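Local structure of extracellular ligand-binding receptor (Sphaerobacter thermophilus, 4ZPJ) at residues A[165-169]-A[366-370]. The protein probably serves as the extracellular substrate-binding component of an ABC transporter, capturing a small ligand for uptake, and also binds zinc ions. Residues are numbered along the deposited sequence.
Sequences SPYLF and LEALK
At the edge of the six-stranded mixed sheet in one lobe of a periplasmic binding protein fold, helix 362-371 packs on the outermost strand, 168-170, and the turn leading into it. That approach is a type I beta turn, S165 to L168, closed by L168 N to S165 O at 3.0 Å. S165 OG also accepts from Y167 N at 3.2 Å, an ST turn. L168 and F169 then extend into the strand, where F169 exchanges backbone hydrogen bonds with T147 and V149. Residues 366-370 form a regular helical turn, with K370 N bonded to L366 O at 3.0 Å. The CA atoms of Y167 and L366 lie 7.3 Å apart, those of F169 and L369 8.4 Å.

F169 (chi1 m, chi2 80°) points from the strand toward the helix and is the main contact residue. L369 CB sits over one face of its ring, 3.9 Å from the centroid, in a CH-pi contact, while L366 O approaches the ring edge, 3.9 Å from F169 CZ. L366 (chi1 m, chi2 t) spreads its methyls along the turn: CD2 lies 3.7 Å from P166 O and 4.0 Å from F169 CE1, and CD1 3.8 Å from Y167 CE1. K370 CG lies 4.1 Å from F169 CE2, while its NZ forms a hydrogen bond with P385 O. L369 also touches helix 336-354, consistent with the helix-flanked alpha/beta lobes of the leucine-binding protein family.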
# COMPACT_ATOMS: atom_id res chain seq x y z
N SER A 165 -1.66 10.51 16.04
CA SER A 165 -0.79 10.80 17.18
C SER A 165 0.61 11.08 16.66
O SER A 165 1.00 10.52 15.64
CB SER A 165 -0.80 9.54 18.11
OG SER A 165 0.33 9.46 18.94
N PRO A 166 1.39 11.89 17.36
CA PRO A 166 2.81 12.11 16.95
C PRO A 166 3.67 10.84 17.02
O PRO A 166 4.70 10.78 16.39
CB PRO A 166 3.34 13.12 17.93
CG PRO A 166 2.25 13.42 18.91
CD PRO A 166 1.00 12.66 18.55
N TYR A 167 3.23 9.83 17.76
CA TYR A 167 3.95 8.57 17.76
C TYR A 167 3.66 7.68 16.54
O TYR A 167 4.43 6.78 16.27
CB TYR A 167 3.69 7.80 19.08
CG TYR A 167 4.20 8.58 20.26
CD1 TYR A 167 5.55 8.60 20.56
CD2 TYR A 167 3.34 9.28 21.08
CE1 TYR A 167 6.03 9.35 21.62
CE2 TYR A 167 3.82 10.02 22.15
CZ TYR A 167 5.16 10.06 22.40
OH TYR A 167 5.65 10.79 23.47
N LEU A 168 2.61 7.96 15.75
CA LEU A 168 2.22 7.12 14.60
C LEU A 168 2.57 7.74 13.25
O LEU A 168 2.20 8.86 12.98
CB LEU A 168 0.71 6.85 14.61
CG LEU A 168 0.19 6.30 15.95
CD1 LEU A 168 -1.33 6.16 15.94
CD2 LEU A 168 0.87 5.00 16.29
N PHE A 169 3.30 6.99 12.46
CA PHE A 169 3.66 7.34 11.11
C PHE A 169 3.18 6.25 10.20
O PHE A 169 3.19 5.08 10.59
CB PHE A 169 5.19 7.45 10.98
CG PHE A 169 5.82 8.51 11.82
CD1 PHE A 169 6.07 8.29 13.18
CD2 PHE A 169 6.21 9.69 11.28
CE1 PHE A 169 6.64 9.28 13.98
CE2 PHE A 169 6.83 10.69 12.05
CZ PHE A 169 7.05 10.48 13.41
N LEU A 366 11.58 11.32 17.08
CA LEU A 366 10.36 11.78 16.44
C LEU A 366 10.54 12.95 15.53
O LEU A 366 9.90 12.97 14.45
CB LEU A 366 9.32 12.19 17.45
CG LEU A 366 8.78 11.12 18.39
CD1 LEU A 366 7.74 11.80 19.27
CD2 LEU A 366 8.13 10.00 17.63
N GLU A 367 11.36 13.92 15.95
CA GLU A 367 11.65 15.06 15.13
C GLU A 367 12.43 14.57 13.92
O GLU A 367 12.19 15.06 12.81
CB GLU A 367 12.40 16.21 15.88
CG GLU A 367 11.76 16.67 17.22
CD GLU A 367 11.86 18.18 17.55
OE1 GLU A 367 11.14 18.97 16.89
OE2 GLU A 367 12.59 18.59 18.51
N ALA A 368 13.33 13.58 14.08
CA ALA A 368 14.07 13.08 12.89
C ALA A 368 13.12 12.32 11.90
O ALA A 368 13.15 12.54 10.68
CB ALA A 368 15.30 12.24 13.27
N LEU A 369 12.24 11.48 12.42
CA LEU A 369 11.25 10.80 11.56
C LEU A 369 10.39 11.81 10.81
O LEU A 369 10.21 11.66 9.60
CB LEU A 369 10.35 9.89 12.34
CG LEU A 369 11.08 8.68 12.85
CD1 LEU A 369 10.35 8.14 14.08
CD2 LEU A 369 11.19 7.59 11.78
N LYS A 370 9.89 12.84 11.50
CA LYS A 370 9.09 13.86 10.82
C LYS A 370 9.81 14.50 9.61
O LYS A 370 9.16 14.89 8.61
CB LYS A 370 8.64 14.99 11.76
CG LYS A 370 7.52 14.63 12.69
CD LYS A 370 6.76 15.86 13.23
CE LYS A 370 5.61 16.15 12.29
NZ LYS A 370 5.09 17.52 12.46